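Beta-ketoacyl synthase (Burkholderia phymatum, PDB 4EWG) probably acts as a 3-oxoacyl-[acyl-carrier-protein] synthase, condensing acyl groups with malonyl units carried on acyl carrier protein. Local coordinates at residues A[24-29]-A[349-354]; A[299-304]-A[359-364]; A[204-209]-A[231-236]; A[41-46]-A[52-57]. All blocks are in the same frame, centred on the assembly; numbering follows the deposited sequence.

Contact 1: A[24-29]-A[349-354]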
loop_
_atom_site.group_PDB
_atom_site.type_symbol
_atom_site.label_atom_id
_atom_site.label_comp_id
_atom_site.label_asym_id
_atom_site.label_seq_id
_atom_site.Cartn_x
_atom_site.Cartn_y
_atom_site.Cartn_z
ATOM N N ASP A 24 4.589 -30.891 3.900
ATOM C CA ASP A 24 4.420 -32.324 3.651
ATOM C C ASP A 24 2.989 -32.664 3.232
ATOM O O ASP A 24 2.778 -33.430 2.327
ATOM C CB ASP A 24 4.936 -33.213 4.841
ATOM C CG ASP A 24 4.137 -33.032 6.147
ATOM O OD1 ASP A 24 3.313 -32.105 6.262
ATOM O OD2 ASP A 24 4.343 -33.839 7.080
ATOM N N GLU A 25 2.024 -32.051 3.889
ATOM C CA GLU A 25 0.604 -32.144 3.556
ATOM C C GLU A 25 0.336 -31.563 2.145
ATOM O O GLU A 25 -0.379 -32.165 1.313
ATOM C CB GLU A 25 -0.037 -31.310 4.666
ATOM C CG GLU A 25 -1.491 -31.366 5.065
ATOM C CD GLU A 25 -1.660 -30.654 6.447
ATOM O OE1 GLU A 25 -1.455 -29.376 6.583
ATOM O OE2 GLU A 25 -1.918 -31.392 7.420
ATOM N N ILE A 26 0.933 -30.409 1.864
ATOM C CA ILE A 26 0.758 -29.746 0.571
ATOM C C ILE A 26 1.407 -30.553 -0.557
ATOM O O ILE A 26 0.805 -30.755 -1.614
ATOM C CB ILE A 26 1.330 -28.316 0.605
ATOM C CG1 ILE A 26 0.496 -27.441 1.568
ATOM C CG2 ILE A 26 1.334 -27.699 -0.795
ATOM C CD1 ILE A 26 1.203 -26.208 2.130
ATOM N N GLU A 27 2.630 -31.029 -0.329
ATOM C CA GLU A 27 3.312 -31.908 -1.298
ATOM C C GLU A 27 2.442 -33.114 -1.674
ATOM O O GLU A 27 2.293 -33.428 -2.853
ATOM C CB GLU A 27 4.675 -32.401 -0.769
ATOM C CG GLU A 27 5.588 -33.006 -1.849
ATOM C CD GLU A 27 6.900 -33.517 -1.307
ATOM O OE1 GLU A 27 7.570 -32.797 -0.554
ATOM O OE2 GLU A 27 7.271 -34.654 -1.664
ATOM N N ALA A 28 1.856 -33.760 -0.677
ATOM C CA ALA A 28 1.003 -34.928 -0.924
ATOM C C ALA A 28 -0.185 -34.537 -1.814
ATOM O O ALA A 28 -0.523 -35.246 -2.753
ATOM C CB ALA A 28 0.537 -35.544 0.403
ATOM N N ALA A 29 -0.770 -33.366 -1.561
ATOM C CA ALA A 29 -1.872 -32.881 -2.383
ATOM C C ALA A 29 -1.416 -32.585 -3.816
ATOM O O ALA A 29 -2.021 -33.046 -4.766
ATOM C CB ALA A 29 -2.507 -31.652 -1.768
ATOM N N ALA A 349 5.736 -17.849 -4.044
ATOM C CA ALA A 349 7.145 -17.736 -3.728
ATOM C C ALA A 349 7.533 -18.890 -2.774
ATOM O O ALA A 349 8.504 -19.620 -2.998
ATOM C CB ALA A 349 7.450 -16.378 -3.130
ATOM N N TRP A 350 6.743 -19.044 -1.727
ATOM C CA TRP A 350 6.950 -20.088 -0.703
ATOM C C TRP A 350 7.052 -21.451 -1.362
ATOM O O TRP A 350 8.065 -22.143 -1.221
ATOM C CB TRP A 350 5.796 -20.001 0.291
ATOM C CG TRP A 350 5.629 -21.164 1.223
ATOM C CD1 TRP A 350 6.585 -22.041 1.640
ATOM C CD2 TRP A 350 4.419 -21.543 1.931
ATOM N NE1 TRP A 350 6.044 -22.979 2.492
ATOM C CE2 TRP A 350 4.745 -22.719 2.703
ATOM C CE3 TRP A 350 3.115 -21.082 1.934
ATOM C CZ2 TRP A 350 3.827 -23.361 3.472
ATOM C CZ3 TRP A 350 2.192 -21.744 2.715
ATOM C CH2 TRP A 350 2.537 -22.850 3.469
ATOM N N TRP A 351 6.010 -21.832 -2.110
ATOM C CA TRP A 351 5.968 -23.161 -2.738
ATOM C C TRP A 351 7.056 -23.338 -3.750
ATOM O O TRP A 351 7.595 -24.427 -3.866
ATOM C CB TRP A 351 4.611 -23.418 -3.349
ATOM C CG TRP A 351 3.529 -23.571 -2.285
ATOM C CD1 TRP A 351 3.636 -23.284 -0.934
ATOM C CD2 TRP A 351 2.171 -24.021 -2.465
ATOM N NE1 TRP A 351 2.478 -23.522 -0.301
ATOM C CE2 TRP A 351 1.550 -23.956 -1.175
ATOM C CE3 TRP A 351 1.434 -24.461 -3.541
ATOM C CZ2 TRP A 351 0.244 -24.322 -0.975
ATOM C CZ3 TRP A 351 0.098 -24.817 -3.341
ATOM C CH2 TRP A 351 -0.481 -24.754 -2.078
ATOM N N THR A 352 7.411 -22.272 -4.480
ATOM C CA THR A 352 8.533 -22.334 -5.423
ATOM C C THR A 352 9.875 -22.651 -4.708
ATOM O O THR A 352 10.685 -23.389 -5.236
ATOM C CB THR A 352 8.653 -21.036 -6.251
ATOM O OG1 THR A 352 7.492 -20.910 -7.045
ATOM C CG2 THR A 352 9.857 -21.041 -7.165
ATOM N N ILE A 353 10.091 -22.083 -3.523
ATOM C CA ILE A 353 11.294 -22.374 -2.737
ATOM C C ILE A 353 11.265 -23.814 -2.189
ATOM O O ILE A 353 12.277 -24.506 -2.206
ATOM C CB ILE A 353 11.478 -21.392 -1.582
ATOM C CG1 ILE A 353 11.783 -19.987 -2.102
ATOM C CG2 ILE A 353 12.637 -21.810 -0.702
ATOM C CD1 ILE A 353 11.668 -18.941 -1.027
ATOM N N GLU A 354 10.101 -24.260 -1.754
ATOM C CA GLU A 354 9.939 -25.630 -1.294
ATOM C C GLU A 354 10.231 -26.630 -2.417
ATOM O O GLU A 354 10.904 -27.631 -2.204
ATOM C CB GLU A 354 8.527 -25.880 -0.772
ATOM C CG GLU A 354 8.117 -24.987 0.379
ATOM C CD GLU A 354 8.624 -25.452 1.736
ATOM O OE1 GLU A 354 9.731 -26.022 1.818
ATOM O OE2 GLU A 354 7.899 -25.219 2.734
#

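Contact 2: A[299-304]-A[359-364]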
loop_
_atom_site.group_PDB
_atom_site.type_symbol
_atom_site.label_atom_id
_atom_site.label_comp_id
_atom_site.label_asym_id
_atom_site.label_seq_id
_atom_site.Cartn_x
_atom_site.Cartn_y
_atom_site.Cartn_z
ATOM N N ILE A 299 18.641 -19.155 -15.005
ATOM C CA ILE A 299 17.342 -19.510 -14.396
ATOM C C ILE A 299 16.924 -20.896 -14.854
ATOM O O ILE A 299 16.727 -21.130 -16.050
ATOM C CB ILE A 299 16.257 -18.453 -14.765
ATOM C CG1 ILE A 299 16.744 -17.051 -14.368
ATOM C CG2 ILE A 299 14.911 -18.746 -14.086
ATOM C CD1 ILE A 299 17.032 -16.941 -12.865
ATOM N N ALA A 300 16.787 -21.824 -13.905
ATOM C CA ALA A 300 16.416 -23.205 -14.227
ATOM C C ALA A 300 14.884 -23.417 -14.329
ATOM O O ALA A 300 14.430 -24.391 -14.935
ATOM C CB ALA A 300 17.010 -24.155 -13.236
ATOM N N TYR A 301 14.093 -22.522 -13.750
ATOM C CA TYR A 301 12.624 -22.698 -13.710
ATOM C C TYR A 301 11.930 -21.377 -13.463
ATOM O O TYR A 301 12.420 -20.520 -12.739
ATOM C CB TYR A 301 12.224 -23.728 -12.632
ATOM C CG TYR A 301 10.745 -23.773 -12.270
ATOM C CD1 TYR A 301 9.864 -24.560 -12.980
ATOM C CD2 TYR A 301 10.236 -23.039 -11.187
ATOM C CE1 TYR A 301 8.504 -24.606 -12.657
ATOM C CE2 TYR A 301 8.884 -23.075 -10.858
ATOM C CZ TYR A 301 8.020 -23.866 -11.596
ATOM O OH TYR A 301 6.666 -23.946 -11.274
ATOM N N VAL A 302 10.780 -21.223 -14.092
ATOM C CA VAL A 302 9.907 -20.124 -13.840
ATOM C C VAL A 302 8.617 -20.640 -13.234
ATOM O O VAL A 302 7.968 -21.509 -13.815
ATOM C CB VAL A 302 9.610 -19.386 -15.148
ATOM C CG1 VAL A 302 8.532 -18.323 -14.945
ATOM C CG2 VAL A 302 10.891 -18.806 -15.698
ATOM N N ASN A 303 8.227 -20.069 -12.085
ATOM C CA ASN A 303 6.861 -20.228 -11.558
ATOM C C ASN A 303 5.997 -19.141 -12.154
ATOM O O ASN A 303 6.052 -17.985 -11.747
ATOM C CB ASN A 303 6.819 -20.188 -10.015
ATOM C CG ASN A 303 5.471 -20.649 -9.441
ATOM O OD1 ASN A 303 4.688 -19.831 -8.906
ATOM N ND2 ASN A 303 5.193 -21.960 -9.537
ATOM N N ALA A 304 5.204 -19.534 -13.142
ATOM C CA ALA A 304 4.271 -18.669 -13.804
ATOM C C ALA A 304 3.262 -18.045 -12.835
ATOM O O ALA A 304 3.021 -18.535 -11.731
ATOM C CB ALA A 304 3.528 -19.426 -14.919
ATOM N N ASN A 359 14.221 -30.419 -5.537
ATOM C CA ASN A 359 14.402 -30.810 -6.950
ATOM C C ASN A 359 13.156 -31.377 -7.630
ATOM O O ASN A 359 13.248 -32.251 -8.530
ATOM C CB ASN A 359 15.554 -31.827 -7.078
ATOM C CG ASN A 359 16.899 -31.232 -6.719
ATOM O OD1 ASN A 359 17.069 -30.016 -6.688
ATOM N ND2 ASN A 359 17.859 -32.093 -6.444
ATOM N N TRP A 360 11.992 -30.871 -7.219
ATOM C CA TRP A 360 10.712 -31.466 -7.603
ATOM C C TRP A 360 9.736 -30.381 -7.940
ATOM O O TRP A 360 9.385 -29.550 -7.093
ATOM C CB TRP A 360 10.223 -32.311 -6.456
ATOM C CG TRP A 360 8.971 -33.059 -6.715
ATOM C CD1 TRP A 360 8.841 -34.372 -7.179
ATOM C CD2 TRP A 360 7.612 -32.588 -6.483
ATOM N NE1 TRP A 360 7.523 -34.724 -7.271
ATOM C CE2 TRP A 360 6.729 -33.687 -6.862
ATOM C CE3 TRP A 360 7.049 -31.393 -6.015
ATOM C CZ2 TRP A 360 5.342 -33.579 -6.783
ATOM C CZ3 TRP A 360 5.648 -31.296 -5.938
ATOM C CH2 TRP A 360 4.817 -32.362 -6.312
ATOM N N TYR A 361 9.289 -30.359 -9.190
ATOM C CA TYR A 361 8.503 -29.239 -9.697
ATOM C C TYR A 361 7.159 -29.725 -10.223
ATOM O O TYR A 361 7.078 -30.459 -11.221
ATOM C CB TYR A 361 9.302 -28.470 -10.764
ATOM C CG TYR A 361 10.514 -27.729 -10.201
ATOM C CD1 TYR A 361 11.686 -28.410 -9.903
ATOM C CD2 TYR A 361 10.478 -26.354 -9.960
ATOM C CE1 TYR A 361 12.788 -27.750 -9.383
ATOM C CE2 TYR A 361 11.583 -25.679 -9.445
ATOM C CZ TYR A 361 12.735 -26.383 -9.156
ATOM O OH TYR A 361 13.851 -25.737 -8.643
ATOM N N ALA A 362 6.100 -29.294 -9.552
ATOM C CA ALA A 362 4.741 -29.719 -9.879
ATOM C C ALA A 362 4.340 -29.319 -11.311
ATOM O O ALA A 362 4.703 -28.255 -11.808
ATOM C CB ALA A 362 3.738 -29.161 -8.867
ATOM N N PRO A 363 3.587 -30.174 -11.974
ATOM C CA PRO A 363 3.119 -29.813 -13.296
ATOM C C PRO A 363 1.936 -28.868 -13.182
ATOM O O PRO A 363 1.288 -28.812 -12.125
ATOM C CB PRO A 363 2.642 -31.153 -13.842
ATOM C CG PRO A 363 2.079 -31.839 -12.656
ATOM C CD PRO A 363 2.966 -31.421 -11.501
ATOM N N THR A 364 1.627 -28.164 -14.251
ATOM C CA THR A 364 0.333 -27.466 -14.331
ATOM C C THR A 364 -0.777 -28.510 -14.519
ATOM O O THR A 364 -0.808 -29.238 -15.505
ATOM C CB THR A 364 0.299 -26.435 -15.474
ATOM O OG1 THR A 364 1.326 -25.468 -15.262
ATOM C CG2 THR A 364 -1.049 -25.724 -15.537
#

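Contact 3: A[204-209]-A[231-236]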
loop_
_atom_site.group_PDB
_atom_site.type_symbol
_atom_site.label_atom_id
_atom_site.label_comp_id
_atom_site.label_asym_id
_atom_site.label_seq_id
_atom_site.Cartn_x
_atom_site.Cartn_y
_atom_site.Cartn_z
ATOM N N ALA A 204 -16.671 -11.093 -8.178
ATOM C CA ALA A 204 -17.268 -10.103 -9.119
ATOM C C ALA A 204 -16.215 -9.251 -9.850
ATOM O O ALA A 204 -16.413 -8.867 -11.009
ATOM C CB ALA A 204 -18.239 -9.195 -8.378
ATOM N N VAL A 205 -15.129 -8.915 -9.156
ATOM C CA VAL A 205 -13.997 -8.148 -9.754
ATOM C C VAL A 205 -13.601 -8.748 -11.123
ATOM O O VAL A 205 -13.500 -8.062 -12.124
ATOM C CB VAL A 205 -12.761 -8.155 -8.820
ATOM C CG1 VAL A 205 -11.529 -7.613 -9.500
ATOM C CG2 VAL A 205 -13.042 -7.388 -7.539
ATOM N N PHE A 206 -13.399 -10.044 -11.134
ATOM C CA PHE A 206 -13.027 -10.755 -12.338
ATOM C C PHE A 206 -14.230 -11.241 -13.167
ATOM O O PHE A 206 -14.152 -11.298 -14.397
ATOM C CB PHE A 206 -12.126 -11.911 -11.951
ATOM C CG PHE A 206 -10.906 -11.464 -11.230
ATOM C CD1 PHE A 206 -9.813 -10.955 -11.938
ATOM C CD2 PHE A 206 -10.846 -11.479 -9.832
ATOM C CE1 PHE A 206 -8.675 -10.516 -11.263
ATOM C CE2 PHE A 206 -9.702 -11.016 -9.142
ATOM C CZ PHE A 206 -8.613 -10.544 -9.869
ATOM N N ASP A 207 -15.316 -11.612 -12.506
ATOM C CA ASP A 207 -16.521 -12.066 -13.214
ATOM C C ASP A 207 -17.091 -10.966 -14.125
ATOM O O ASP A 207 -17.498 -11.248 -15.241
ATOM C CB ASP A 207 -17.592 -12.571 -12.237
ATOM C CG ASP A 207 -18.613 -13.487 -12.905
ATOM O OD1 ASP A 207 -18.242 -14.615 -13.307
ATOM O OD2 ASP A 207 -19.784 -13.107 -13.017
ATOM N N THR A 208 -17.071 -9.719 -13.660
ATOM C CA THR A 208 -17.537 -8.599 -14.467
ATOM C C THR A 208 -16.623 -8.304 -15.648
ATOM O O THR A 208 -17.017 -7.587 -16.540
ATOM C CB THR A 208 -17.670 -7.307 -13.645
ATOM O OG1 THR A 208 -16.390 -6.970 -13.082
ATOM C CG2 THR A 208 -18.711 -7.487 -12.510
ATOM N N LEU A 209 -15.399 -8.818 -15.630
ATOM C CA LEU A 209 -14.490 -8.712 -16.767
ATOM C C LEU A 209 -14.615 -9.902 -17.694
ATOM O O LEU A 209 -13.875 -10.001 -18.649
ATOM C CB LEU A 209 -13.012 -8.591 -16.277
ATOM C CG LEU A 209 -12.618 -7.299 -15.528
ATOM C CD1 LEU A 209 -11.231 -7.413 -14.866
ATOM C CD2 LEU A 209 -12.677 -6.075 -16.442
ATOM N N ASP A 231 -11.040 -21.497 -20.075
ATOM C CA ASP A 231 -12.062 -20.456 -20.232
ATOM C C ASP A 231 -12.082 -19.480 -19.046
ATOM O O ASP A 231 -13.114 -19.009 -18.675
ATOM C CB ASP A 231 -13.450 -21.098 -20.357
ATOM C CG ASP A 231 -13.984 -21.607 -19.008
ATOM O OD1 ASP A 231 -13.226 -22.270 -18.248
ATOM O OD2 ASP A 231 -15.146 -21.311 -18.699
ATOM N N GLY A 232 -10.933 -19.208 -18.449
ATOM C CA GLY A 232 -10.854 -18.245 -17.361
ATOM C C GLY A 232 -10.282 -18.786 -16.076
ATOM O O GLY A 232 -9.947 -19.958 -15.971
ATOM N N LEU A 233 -10.176 -17.892 -15.090
ATOM C CA LEU A 233 -9.563 -18.201 -13.804
ATOM C C LEU A 233 -10.575 -18.697 -12.801
ATOM O O LEU A 233 -11.775 -18.651 -13.043
ATOM C CB LEU A 233 -8.857 -16.959 -13.234
ATOM C CG LEU A 233 -9.643 -15.680 -12.894
ATOM C CD1 LEU A 233 -10.403 -15.763 -11.555
ATOM C CD2 LEU A 233 -8.696 -14.489 -12.902
ATOM N N VAL A 234 -10.072 -19.193 -11.684
ATOM C CA VAL A 234 -10.898 -19.477 -10.529
ATOM C C VAL A 234 -10.255 -18.800 -9.330
ATOM O O VAL A 234 -9.063 -18.945 -9.073
ATOM C CB VAL A 234 -11.041 -21.007 -10.297
ATOM C CG1 VAL A 234 -11.800 -21.301 -9.010
ATOM C CG2 VAL A 234 -11.687 -21.672 -11.528
ATOM N N VAL A 235 -11.071 -18.056 -8.608
ATOM C CA VAL A 235 -10.644 -17.302 -7.438
ATOM C C VAL A 235 -10.494 -18.192 -6.207
ATOM O O VAL A 235 -11.358 -19.004 -5.903
ATOM C CB VAL A 235 -11.661 -16.198 -7.158
ATOM C CG1 VAL A 235 -11.450 -15.587 -5.807
ATOM C CG2 VAL A 235 -11.529 -15.154 -8.275
ATOM N N GLY A 236 -9.371 -18.032 -5.526
ATOM C CA GLY A 236 -9.088 -18.723 -4.278
ATOM C C GLY A 236 -8.841 -17.754 -3.137
ATOM O O GLY A 236 -9.239 -16.574 -3.200
#

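Contact 4: A[41-46]-A[52-57]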
loop_
_atom_site.group_PDB
_atom_site.type_symbol
_atom_site.label_atom_id
_atom_site.label_comp_id
_atom_site.label_asym_id
_atom_site.label_seq_id
_atom_site.Cartn_x
_atom_site.Cartn_y
_atom_site.Cartn_z
ATOM N N PRO A 41 -22.500 -23.141 -4.348
ATOM C CA PRO A 41 -23.958 -22.886 -4.440
ATOM C C PRO A 41 -24.420 -21.618 -3.718
ATOM O O PRO A 41 -25.405 -21.027 -4.108
ATOM C CB PRO A 41 -24.592 -24.139 -3.793
ATOM C CG PRO A 41 -23.472 -24.821 -3.060
ATOM C CD PRO A 41 -22.207 -24.477 -3.814
ATOM N N ASP A 42 -23.714 -21.213 -2.665
ATOM C CA ASP A 42 -24.057 -19.992 -1.921
ATOM C C ASP A 42 -24.102 -18.734 -2.772
ATOM O O ASP A 42 -24.810 -17.804 -2.436
ATOM C CB ASP A 42 -23.070 -19.752 -0.782
ATOM C CG ASP A 42 -23.305 -20.664 0.379
ATOM O OD1 ASP A 42 -24.490 -21.044 0.630
ATOM O OD2 ASP A 42 -22.296 -20.993 1.048
ATOM N N TRP A 43 -23.348 -18.720 -3.865
ATOM C CA TRP A 43 -23.309 -17.574 -4.749
ATOM C C TRP A 43 -24.536 -17.350 -5.560
ATOM O O TRP A 43 -24.628 -16.339 -6.242
ATOM C CB TRP A 43 -22.103 -17.657 -5.632
ATOM C CG TRP A 43 -20.845 -17.475 -4.841
ATOM C CD1 TRP A 43 -20.712 -17.041 -3.512
ATOM C CD2 TRP A 43 -19.508 -17.690 -5.302
ATOM N NE1 TRP A 43 -19.404 -16.987 -3.154
ATOM C CE2 TRP A 43 -18.627 -17.369 -4.179
ATOM C CE3 TRP A 43 -18.967 -18.096 -6.485
ATOM C CZ2 TRP A 43 -17.275 -17.467 -4.268
ATOM C CZ3 TRP A 43 -17.595 -18.193 -6.577
ATOM C CH2 TRP A 43 -16.762 -17.888 -5.484
ATOM N N ASP A 44 -25.513 -18.259 -5.458
ATOM C CA ASP A 44 -26.847 -18.007 -6.017
ATOM C C ASP A 44 -27.529 -16.835 -5.288
ATOM O O ASP A 44 -28.482 -16.242 -5.777
ATOM C CB ASP A 44 -27.716 -19.266 -5.937
ATOM C CG ASP A 44 -28.857 -19.224 -6.898
ATOM O OD1 ASP A 44 -28.580 -19.294 -8.111
ATOM O OD2 ASP A 44 -30.019 -19.117 -6.472
ATOM N N TYR A 45 -27.039 -16.527 -4.099
ATOM C CA TYR A 45 -27.451 -15.345 -3.379
ATOM C C TYR A 45 -27.201 -14.065 -4.200
ATOM O O TYR A 45 -27.968 -13.123 -4.127
ATOM C CB TYR A 45 -26.673 -15.295 -2.076
ATOM C CG TYR A 45 -26.866 -14.063 -1.222
ATOM C CD1 TYR A 45 -27.948 -13.959 -0.345
ATOM C CD2 TYR A 45 -25.932 -13.025 -1.247
ATOM C CE1 TYR A 45 -28.111 -12.836 0.460
ATOM C CE2 TYR A 45 -26.081 -11.909 -0.446
ATOM C CZ TYR A 45 -27.178 -11.814 0.395
ATOM O OH TYR A 45 -27.321 -10.700 1.189
ATOM N N PHE A 46 -26.140 -14.041 -4.996
ATOM C CA PHE A 46 -25.757 -12.815 -5.709
ATOM C C PHE A 46 -26.505 -12.673 -7.021
ATOM O O PHE A 46 -26.785 -13.658 -7.682
ATOM C CB PHE A 46 -24.240 -12.769 -5.914
ATOM C CG PHE A 46 -23.487 -12.699 -4.629
ATOM C CD1 PHE A 46 -23.634 -11.588 -3.782
ATOM C CD2 PHE A 46 -22.702 -13.765 -4.203
ATOM C CE1 PHE A 46 -22.982 -11.529 -2.574
ATOM C CE2 PHE A 46 -22.048 -13.704 -2.974
ATOM C CZ PHE A 46 -22.179 -12.588 -2.174
ATOM N N ARG A 52 -19.857 -20.158 -10.782
ATOM C CA ARG A 52 -20.157 -20.790 -9.507
ATOM C C ARG A 52 -18.947 -21.598 -8.997
ATOM O O ARG A 52 -19.113 -22.607 -8.309
ATOM C CB ARG A 52 -21.390 -21.698 -9.657
ATOM C CG ARG A 52 -22.682 -20.932 -9.915
ATOM C CD ARG A 52 -23.077 -20.148 -8.680
ATOM N NE ARG A 52 -24.300 -19.382 -8.874
ATOM C CZ ARG A 52 -24.360 -18.151 -9.364
ATOM N NH1 ARG A 52 -23.266 -17.515 -9.736
ATOM N NH2 ARG A 52 -25.533 -17.559 -9.491
ATOM N N LEU A 53 -17.740 -21.157 -9.340
ATOM C CA LEU A 53 -16.512 -21.878 -8.935
ATOM C C LEU A 53 -15.628 -21.045 -8.009
ATOM O O LEU A 53 -15.530 -19.833 -8.179
ATOM C CB LEU A 53 -15.696 -22.250 -10.173
ATOM C CG LEU A 53 -16.426 -23.042 -11.259
ATOM C CD1 LEU A 53 -15.596 -23.101 -12.538
ATOM C CD2 LEU A 53 -16.722 -24.420 -10.712
ATOM N N ALA A 54 -14.983 -21.711 -7.047
ATOM C CA ALA A 54 -13.966 -21.094 -6.191
ATOM C C ALA A 54 -13.077 -22.188 -5.657
ATOM O O ALA A 54 -13.432 -23.377 -5.757
ATOM C CB ALA A 54 -14.599 -20.351 -5.022
ATOM N N ALA A 55 -11.938 -21.787 -5.074
ATOM C CA ALA A 55 -11.028 -22.696 -4.350
ATOM C C ALA A 55 -10.900 -22.243 -2.884
ATOM O O ALA A 55 -9.871 -21.654 -2.488
ATOM C CB ALA A 55 -9.651 -22.702 -5.014
ATOM N N PRO A 56 -11.943 -22.474 -2.078
ATOM C CA PRO A 56 -11.921 -21.989 -0.688
ATOM C C PRO A 56 -10.968 -22.758 0.214
ATOM O O PRO A 56 -10.528 -23.847 -0.146
ATOM C CB PRO A 56 -13.365 -22.236 -0.220
ATOM C CG PRO A 56 -13.803 -23.414 -1.035
ATOM C CD PRO A 56 -13.221 -23.129 -2.397
ATOM N N LEU A 57 -10.631 -22.181 1.363
ATOM C CA LEU A 57 -10.007 -22.945 2.410
ATOM C C LEU A 57 -11.032 -23.982 2.858
ATOM O O LEU A 57 -12.199 -23.679 2.956
ATOM C CB LEU A 57 -9.609 -22.059 3.591
ATOM C CG LEU A 57 -8.522 -21.034 3.366
ATOM C CD1 LEU A 57 -8.233 -20.378 4.714
ATOM C CD2 LEU A 57 -7.289 -21.729 2.804
HETATM O O HOH W 1 -25.987 -15.029 -9.965
#

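Contact 1: A[24-29]-A[349-354]
Ile26 presses its branched side chain against two neighbouring indoles, Trp350 and Trp351, where helix 23-32 packs on helix 344-358 in this thiolase-like fold. The methyl CG2 does the main work: it sits over one face of Trp351 in a CH-pi contact, 3.7 Å from the centroid of the six-membered ring and 15° off the ring normal. CG2 is anti to the backbone N of Ile26 (chi1 -67° for CG1), which leaves the other branch to run on past the same indole. Its end, CD1, lies 3.8 Å from Trp351 NE1 and reaches Trp350 CH2 at 3.9 Å, bridging the two tryptophans. The side chains of Ile26 and Trp351 cross at about a right angle.

The two indoles also support each other. Trp351 NE1 stands 3.3 Å above the plane of the Trp350 ring, near its rim. Behind them, helix 344-358 is backed by strands 8-16 and 402-409, and Trp23 adds an edge-to-face partner for Trp351. No hydrogen bond joins the two helical segments; the indole N-H of Trp350 finds its acceptor one turn along its own helix. Trp350 NE1 donates to Glu354 OE2 at 2.9 Å, nearly in its own ring plane, and this bond would help hold the indole's rotation. Glu354 OE1 pairs with Arg358, while OE2 takes the indole N-H on its anti side, 23° out of the carboxylate plane.

Contact 2: A[299-304]-A[359-364]
Tyr301 offers one ring face to the edge of Tyr361, whose CD2 lies 3.4 Å above the plane and over the centre of the Tyr301 ring. This is an edge-to-face pair, though well tilted from a perpendicular T: the planes meet at 50° and the centroids are 4.5 Å apart. Two carbons of Tyr361 make the contact. CD2 settles over the middle, while CE2 lies toward the CB end of the Tyr301 ring, 3.4 Å from Tyr301 CD2. The two side chains slide past each other in opposite directions. With CG anti to the backbone N (chi1 167°), Tyr301 reaches out from its strand toward segment 359-364.

Strand 299-303 runs within the large mixed sheet, between strands 391-398 and 329-331. Its partner segment begins just after helix 344-358, where Asn359, with positive phi, closes the helix in a Schellman motif and turns the chain into the short strand 360-361. Met355 of that helix packs on Tyr301 and Met356 on Tyr361, so the tyrosine pair fills the join between helix end and sheet.

The phenol of Tyr301 is tied down away from the stack. Asn303 ND2 donates to Tyr301 OH at 3.0 Å, with the acceptor close to the amide plane. Ser331 OG is hydrogen-bonded both to this hydroxyl and to Ala362 O, linking the two segments indirectly. With no hydrogen bond directly between them, their adhesion rests on ring edge against ring face, while the polar network would restrain the Tyr301 ring.

Contact 3: A[204-209]-A[231-236]
Phe206 and Leu233 mark the closest approach of the two backbones, with CA atoms 8.3 Å apart: the last turn of helix 200-207 meets a segment with neither helix nor regular strand. Gly232, at phi 123° and psi 178°, takes backbone angles that suit glycine, and beyond it residues 233-235 run extended, turning Leu233 and Val235 toward the helix. The Phe206 ring is flanked along its two ortho carbons. Leu233 CD2 touches CD1 of Phe206 at 3.8 Å, and Val235 CG2 meets CD2 of Phe206 at 4.0 Å, both obliquely. Leu233 gets its methyl there from the crowded position, CG lying between backbone N and carbonyl carbon (chi1 62°). Val205 CG1 lies over the rim of one face of the phenyl ring. Beside this apolar patch, Ala204 O is gripped twice by Thr208, through its N and through OG1 at 2.8 Å.

Around the contact, the Asp207 carboxylate holds the backbone at His50 and Thr51, while Val234 and Gly236 join His339 through backbone hydrogen bonds. Ala204 packs on Met125 and Val205 on Tyr139 of the second subunit. Helix 200-207 thus touches both the second subunit and this loop, which leads on to strand 238-246.

Contact 4: A[41-46]-A[52-57]
Trp43 brings CZ3, at the edge of its indole, to the carbonyl of Leu53, and the neighbouring CH2 to the methyl of Ala54, which comes in obliquely. This happens within a small antiparallel hairpin whose strands, 38-39 and 53-54, are joined by a connection holding the 3-10 segment 41-45. With CG anti to the carbonyl carbon (chi1 -68°), the ring of Trp43 extends toward the strand. Its CZ3 meets Leu53 O at 3.1 Å, the oxygen lying near the ring plane, and CH2 comes to 3.3 Å from Ala54 CB, a tight fit.

Arg52 takes another route. Its chain is bent at chi2 (-69°), which folds the side chain back along the 3-10 segment until Trp43 O stands 3.5 Å above the guanidinium plane, over its centre. The carbonyl thus faces the cation, and no hydrogen bond joins the two. Asp44 OD1 lies at the guanidinium edge and forms a long salt bridge of 3.8 Å with Arg52 NH2; the carboxylate and guanidinium planes are 70° apart. The stronger fixings lie elsewhere: NH1 bonds to Leu49 O in the connection, and NH2 donates to a water at 2.6 Å, which itself sits 2.8 Å from Phe46 O.

In the fold
All four contacts are mainly buried, but they fall into two pairs, each with about 12 Å between centres. Contacts 1 and 2 lie on one side of the chain's centre: contact 1 uses helix 344-358, contact 2 the short strand that follows it in the chain, and they touch where Thr352 OG1 meets Asn303 CB. Contacts 3 and 4 meet through a probable hydrogen bond from Ala55 N to Val235 O, and both reach the second subunit. Contact 4 is the most peripheral, its centre about 21 Å from the centre of the chain, and mixes charge and water with its packing. The other three are apolar across their segments: an isoleucine against two indoles, one of them met on its face, a tyrosine pair, and a phenyl ring flanked by aliphatic methyls.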